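Local coordinates for kelch domain-containing protein (Colletotrichum graminicola M1.001, PDB 5C86) that probably oxidises alcohols as a fungal copper radical oxidase of the galactose oxidase and glyoxal oxidase (AA5) family, at residues A[192-198]-A[214-220]; A[219-225]-A[239-245]. All coordinates share one frame. Numbering follows the deposited sequence.

Interaction 1: A[192-198]-A[214-220]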
loop_
_atom_site.group_PDB
_atom_site.type_symbol
_atom_site.label_atom_id
_atom_site.label_comp_id
_atom_site.label_asym_id
_atom_site.label_seq_id
_atom_site.Cartn_x
_atom_site.Cartn_y
_atom_site.Cartn_z
ATOM N N ALA A 192 -8.114 8.194 -8.307
ATOM C CA ALA A 192 -9.142 8.525 -7.369
ATOM C C ALA A 192 -8.971 9.824 -6.608
ATOM O O ALA A 192 -9.858 10.272 -5.908
ATOM C CB ALA A 192 -9.397 7.331 -6.421
ATOM N N GLY A 193 -7.804 10.400 -6.814
ATOM C CA GLY A 193 -7.382 11.578 -6.085
ATOM C C GLY A 193 -5.888 11.699 -6.238
ATOM O O GLY A 193 -5.304 10.992 -7.031
ATOM N N PRO A 194 -5.241 12.589 -5.476
ATOM C CA PRO A 194 -5.807 13.479 -4.469
ATOM C C PRO A 194 -6.625 14.632 -4.978
ATOM O O PRO A 194 -7.426 15.192 -4.273
ATOM C CB PRO A 194 -4.540 14.051 -3.738
ATOM C CG PRO A 194 -3.485 13.974 -4.811
ATOM C CD PRO A 194 -3.776 12.659 -5.494
ATOM N N SER A 195 -6.388 15.013 -6.232
ATOM C CA SER A 195 -7.284 16.060 -6.814
ATOM C C SER A 195 -8.732 15.605 -6.614
ATOM O O SER A 195 -9.054 14.436 -6.723
ATOM C CB SER A 195 -7.041 16.136 -8.306
ATOM O OG SER A 195 -7.932 17.081 -8.904
ATOM N N LYS A 196 -9.626 16.560 -6.454
ATOM C CA LYS A 196 -11.022 16.301 -6.355
ATOM C C LYS A 196 -11.587 15.818 -7.686
ATOM O O LYS A 196 -12.661 15.198 -7.678
ATOM C CB LYS A 196 -11.815 17.553 -5.860
ATOM C CG LYS A 196 -11.776 18.710 -6.802
ATOM C CD LYS A 196 -12.223 19.934 -6.004
ATOM C CE LYS A 196 -12.216 21.204 -6.768
ATOM N NZ LYS A 196 -12.376 22.292 -5.727
ATOM N N LYS A 197 -10.909 16.064 -8.794
ATOM C CA LYS A 197 -11.253 15.536 -10.107
ATOM C C LYS A 197 -10.630 14.163 -10.301
ATOM O O LYS A 197 -9.395 14.045 -10.375
ATOM C CB LYS A 197 -10.727 16.448 -11.202
ATOM C CG LYS A 197 -11.498 17.753 -11.229
ATOM C CD LYS A 197 -10.935 18.720 -12.247
ATOM C CE LYS A 197 -9.764 19.522 -11.751
ATOM N NZ LYS A 197 -8.683 19.625 -12.788
ATOM N N MET A 198 -11.484 13.125 -10.330
ATOM C CA MET A 198 -11.036 11.760 -10.594
ATOM C C MET A 198 -11.063 11.456 -12.086
ATOM O O MET A 198 -11.929 11.980 -12.791
ATOM C CB MET A 198 -11.943 10.770 -9.870
ATOM C CG MET A 198 -12.171 11.116 -8.403
ATOM S SD MET A 198 -13.035 9.861 -7.448
ATOM C CE MET A 198 -14.674 9.908 -8.165
ATOM N N LEU A 214 -16.224 14.089 -10.035
ATOM C CA LEU A 214 -15.708 14.655 -8.798
ATOM C C LEU A 214 -15.829 13.681 -7.665
ATOM O O LEU A 214 -16.791 12.887 -7.556
ATOM C CB LEU A 214 -16.432 15.910 -8.388
ATOM C CG LEU A 214 -16.252 17.094 -9.320
ATOM C CD1 LEU A 214 -17.209 18.212 -8.920
ATOM C CD2 LEU A 214 -14.822 17.589 -9.281
ATOM N N ARG A 215 -14.885 13.789 -6.713
ATOM C CA ARG A 215 -14.980 13.029 -5.492
ATOM C C ARG A 215 -15.970 13.678 -4.532
ATOM O O ARG A 215 -15.644 14.337 -3.558
ATOM C CB ARG A 215 -13.583 12.830 -4.845
ATOM C CG ARG A 215 -13.591 11.851 -3.692
ATOM C CD ARG A 215 -12.198 11.455 -3.130
ATOM N NE ARG A 215 -11.443 12.640 -2.768
ATOM C CZ ARG A 215 -10.618 13.306 -3.577
ATOM N NH1 ARG A 215 -10.177 12.806 -4.690
ATOM N NH2 ARG A 215 -10.168 14.497 -3.197
ATOM N N GLY A 216 -17.249 13.533 -4.866
ATOM C CA GLY A 216 -18.289 14.204 -4.067
ATOM C C GLY A 216 -18.087 15.689 -3.951
ATOM O O GLY A 216 -17.763 16.315 -4.942
ATOM N N THR A 217 -18.266 16.232 -2.751
ATOM C CA THR A 217 -17.948 17.621 -2.505
ATOM C C THR A 217 -16.591 17.771 -1.831
ATOM O O THR A 217 -16.298 18.782 -1.255
ATOM C CB THR A 217 -18.976 18.260 -1.542
ATOM O OG1 THR A 217 -19.029 17.473 -0.322
ATOM C CG2 THR A 217 -20.303 18.301 -2.280
ATOM N N ASP A 218 -15.742 16.742 -1.896
ATOM C CA ASP A 218 -14.386 16.876 -1.293
ATOM C C ASP A 218 -13.559 17.913 -2.011
ATOM O O ASP A 218 -13.778 18.270 -3.221
ATOM C CB ASP A 218 -13.671 15.506 -1.358
ATOM C CG ASP A 218 -12.555 15.334 -0.331
ATOM O OD1 ASP A 218 -12.513 16.106 0.661
ATOM O OD2 ASP A 218 -11.723 14.365 -0.530
ATOM N N GLU A 219 -12.616 18.438 -1.261
ATOM C CA GLU A 219 -11.578 19.313 -1.805
ATOM C C GLU A 219 -10.356 18.474 -2.251
ATOM O O GLU A 219 -10.233 17.300 -1.940
ATOM C CB GLU A 219 -11.140 20.386 -0.784
ATOM C CG GLU A 219 -12.192 21.400 -0.287
ATOM C CD GLU A 219 -12.976 22.072 -1.398
ATOM O OE1 GLU A 219 -12.447 22.321 -2.522
ATOM O OE2 GLU A 219 -14.163 22.348 -1.150
ATOM N N ASP A 220 -9.437 19.097 -2.937
ATOM C CA ASP A 220 -8.164 18.476 -3.232
ATOM C C ASP A 220 -7.510 18.012 -1.890
ATOM O O ASP A 220 -7.616 18.677 -0.836
ATOM C CB ASP A 220 -7.235 19.484 -3.833
ATOM C CG ASP A 220 -7.610 19.864 -5.260
ATOM O OD1 ASP A 220 -8.412 19.190 -5.942
ATOM O OD2 ASP A 220 -6.980 20.832 -5.765
HETATM O O HOH W 1 -8.346 19.879 -8.541
#
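Lys-196, Arg-215 and Leu-214 have the most surface covered here. Lys-196 lies across segment 214-220 and is held at several points. Lys-196 N donates to Asp-220 OD1 (2.9 Å). Lys-196 O accepts from Arg-215 N (2.8 Å) and also takes a CA-H...O contact from Leu-214 CA (3.3 Å). The extended side chain runs past Asp-218, with Lys-196 CB 3.4 Å from Asp-218 O. It ends in a weak salt bridge from Lys-196 NZ to Glu-219 OE1 (3.2 Å).

Arg-215 points toward segment 192-198. The loop there, with a cis peptide bond before Pro-194, offers three carbonyls to the edge of the guanidinium. Arg-215 NH1 donates to Ala-192 O and to Ser-195 O, both at 2.8 Å. Arg-215 NH2 donates to Pro-194 O (3.0 Å). A side chain on Gly-193 would clash with Arg-215 NH1. The contact lies at the edge of one blade of the Kelch-type beta-propeller. Residues 192-196 link strand 188-191 to strand 197-202. The outermost strand, 208-214, ends at Leu-214, and the loop after it leads to the next blade. A type II' turn, Arg-215 to Asp-218, reverses the chain. It lets Asp-218 OD2 form a salt bridge with Arg-215 NE (2.8 Å).

Leu-214 pairs with Lys-197 as an antiparallel non-hydrogen-bonded bridge. Leu-214 CD2 packs on Lys-197 CG (3.9 Å), and Met-198 CE reaches Leu-214 O (3.7 Å). Ser-195 OG accepts from Lys-197 N (3.1 Å) in an ST turn. Water 1 donates to both Ser-195 OG (2.9 Å) and Asp-220 OD1 (2.7 Å).

Interaction 2: A[219-225]-A[239-245]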
loop_
_atom_site.group_PDB
_atom_site.type_symbol
_atom_site.label_atom_id
_atom_site.label_comp_id
_atom_site.label_asym_id
_atom_site.label_seq_id
_atom_site.Cartn_x
_atom_site.Cartn_y
_atom_site.Cartn_z
ATOM N N GLU A 219 -12.616 18.438 -1.261
ATOM C CA GLU A 219 -11.578 19.313 -1.805
ATOM C C GLU A 219 -10.356 18.474 -2.251
ATOM O O GLU A 219 -10.233 17.300 -1.940
ATOM C CB GLU A 219 -11.140 20.386 -0.784
ATOM C CG GLU A 219 -12.192 21.400 -0.287
ATOM C CD GLU A 219 -12.976 22.072 -1.398
ATOM O OE1 GLU A 219 -12.447 22.321 -2.522
ATOM O OE2 GLU A 219 -14.163 22.348 -1.150
ATOM N N ASP A 220 -9.437 19.097 -2.937
ATOM C CA ASP A 220 -8.164 18.476 -3.232
ATOM C C ASP A 220 -7.510 18.012 -1.890
ATOM O O ASP A 220 -7.616 18.677 -0.836
ATOM C CB ASP A 220 -7.235 19.484 -3.833
ATOM C CG ASP A 220 -7.610 19.864 -5.260
ATOM O OD1 ASP A 220 -8.412 19.190 -5.942
ATOM O OD2 ASP A 220 -6.980 20.832 -5.765
ATOM N N SER A 221 -6.876 16.804 -1.932
ATOM C CA SER A 221 -6.551 16.094 -0.692
ATOM C C SER A 221 -5.190 15.419 -0.837
ATOM O O SER A 221 -5.033 14.219 -0.628
ATOM C CB SER A 221 -7.614 15.006 -0.466
ATOM O OG SER A 221 -8.873 15.550 -0.121
ATOM N N MET A 222 -4.152 16.234 -1.004
ATOM C CA MET A 222 -2.815 15.724 -1.158
ATOM C C MET A 222 -2.399 15.013 0.118
ATOM O O MET A 222 -2.622 15.546 1.198
ATOM C CB MET A 222 -1.853 16.857 -1.430
ATOM C CG MET A 222 -0.385 16.421 -1.605
ATOM S SD MET A 222 -0.059 15.217 -2.906
ATOM C CE MET A 222 -0.351 16.169 -4.374
ATOM N N CYS A 223 -1.825 13.823 -0.044
ATOM C CA CYS A 223 -1.368 12.981 1.060
ATOM C C CYS A 223 -2.468 12.642 2.016
ATOM O O CYS A 223 -2.234 12.416 3.206
ATOM C CB CYS A 223 -0.149 13.555 1.763
ATOM S SG CYS A 223 1.249 13.686 0.566
ATOM N N GLY A 224 -3.708 12.618 1.458
ATOM C CA GLY A 224 -4.798 11.780 1.971
ATOM C C GLY A 224 -4.452 10.354 1.643
ATOM O O GLY A 224 -3.437 10.093 1.008
ATOM N N VAL A 225 -5.239 9.422 2.138
ATOM C CA VAL A 225 -5.000 7.993 1.959
ATOM C C VAL A 225 -6.197 7.341 1.312
ATOM O O VAL A 225 -7.350 7.821 1.424
ATOM C CB VAL A 225 -4.653 7.318 3.268
ATOM C CG1 VAL A 225 -3.314 7.779 3.781
ATOM C CG2 VAL A 225 -5.689 7.516 4.332
ATOM N N TYR A 239 -9.579 9.059 2.731
ATOM C CA TYR A 239 -9.583 9.804 3.985
ATOM C C TYR A 239 -8.586 10.945 3.929
ATOM O O TYR A 239 -7.428 10.729 3.620
ATOM C CB TYR A 239 -9.201 8.921 5.202
ATOM C CG TYR A 239 -9.426 9.603 6.532
ATOM C CD1 TYR A 239 -10.707 9.645 7.037
ATOM C CD2 TYR A 239 -8.437 10.238 7.216
ATOM C CE1 TYR A 239 -11.004 10.278 8.211
ATOM C CE2 TYR A 239 -8.702 10.891 8.402
ATOM C CZ TYR A 239 -10.001 10.852 8.901
ATOM O OH TYR A 239 -10.323 11.472 10.116
ATOM N N GLY A 240 -9.007 12.096 4.420
ATOM C CA GLY A 240 -8.080 13.161 4.793
ATOM C C GLY A 240 -7.342 13.833 3.669
ATOM O O GLY A 240 -7.779 13.862 2.522
ATOM N N GLY A 241 -6.136 14.315 4.012
ATOM C CA GLY A 241 -5.356 15.086 3.056
ATOM C C GLY A 241 -5.591 16.599 3.139
ATOM O O GLY A 241 -6.437 17.105 3.872
ATOM N N GLY A 242 -4.870 17.316 2.321
ATOM C CA GLY A 242 -4.919 18.782 2.342
ATOM C C GLY A 242 -5.011 19.405 0.970
ATOM O O GLY A 242 -4.576 18.846 -0.044
ATOM N N LYS A 243 -5.465 20.678 0.909
ATOM C CA LYS A 243 -5.593 21.381 -0.387
ATOM C C LYS A 243 -4.289 21.724 -1.056
ATOM O O LYS A 243 -4.253 22.038 -2.223
ATOM C CB LYS A 243 -6.415 22.660 -0.214
ATOM C CG LYS A 243 -7.852 22.488 0.056
ATOM C CD LYS A 243 -8.536 23.881 0.165
ATOM C CE LYS A 243 -8.417 24.449 1.553
ATOM N NZ LYS A 243 -8.953 25.846 1.527
ATOM N N GLY A 244 -3.181 21.552 -0.347
ATOM C CA GLY A 244 -1.860 21.600 -0.877
ATOM C C GLY A 244 -0.950 20.644 -0.165
ATOM O O GLY A 244 -1.286 20.179 0.911
ATOM N N TYR A 245 0.211 20.436 -0.739
ATOM C CA TYR A 245 1.224 19.545 -0.118
ATOM C C TYR A 245 1.573 19.984 1.286
ATOM O O TYR A 245 1.745 19.177 2.204
ATOM C CB TYR A 245 2.457 19.434 -1.020
ATOM C CG TYR A 245 3.248 18.163 -0.907
ATOM C CD1 TYR A 245 4.076 17.879 0.187
ATOM C CD2 TYR A 245 3.180 17.228 -1.882
ATOM C CE1 TYR A 245 4.737 16.650 0.264
ATOM C CE2 TYR A 245 3.843 16.044 -1.846
ATOM C CZ TYR A 245 4.621 15.722 -0.771
ATOM O OH TYR A 245 5.300 14.544 -0.677
HETATM O O HOH W 2 -5.603 22.528 -4.281
#
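Glu-219 CB begins the contact, 4.0 Å from Lys-243 CG. Asp-220 O receives a CA-H...O contact from Lys-243 CA (3.4 Å). Water 2 donates to Asp-220 OD2 (2.6 Å) and Lys-243 O (2.5 Å), while Asp-220 OD1 accepts from Lys-196 N. Ser-221 starts a type II turn ending at Gly-224. Met-222 forms one antiparallel hydrogen-bonded bridge with Gly-242: Met-222 N to Gly-242 O is 2.8 Å, Gly-242 N to Met-222 O 3.1 Å. In this beta-propeller, 219-225 leads into a blade's first strand and 239-245 leaves its second. Met-222 SD makes an oblique Met-aromatic contact, 4.8 Å from the Tyr-245 ring centroid. Cys-223 SG sits over the Tyr-245 ring face, 4.5 Å from its centroid. Both sulfurs thus pack on a tyrosine touching the copper ligand Tyr-120. Tyr-245 OH is hydrogen-bonded to Tyr-334 OH and His-178 NE2. A CB on Gly-224 would hit Gly-240 O and Tyr-239 O; one on Gly-241, Ser-221 O and Gly-224 N. Val-225 N to Tyr-239 O and Tyr-239 N to Val-225 O are both 2.9 Å.

Interactions 1 and 2 follow one another along the chain and share Glu-219 and Asp-220. Their centres are about 9 Å apart. Pro-194 O and Ser-221 N, 2.9 Å apart, form a probable hydrogen bond between them, and Pro-194 CB packs on Met-222 N at 3.5 Å. Residues 214-225, which run through both contacts, carry the chain from one propeller blade to the next. Interaction 2 lies nearer the copper site, which holds no copper in this apo model. The side chain of Tyr-245 is about 3 Å from that of the copper ligand Tyr-120 and about 4 Å from that of His-423. In interaction 1, the side chain of Pro-194 is about 10 Å from that of Tyr-120 and about 11 Å from that of His-423.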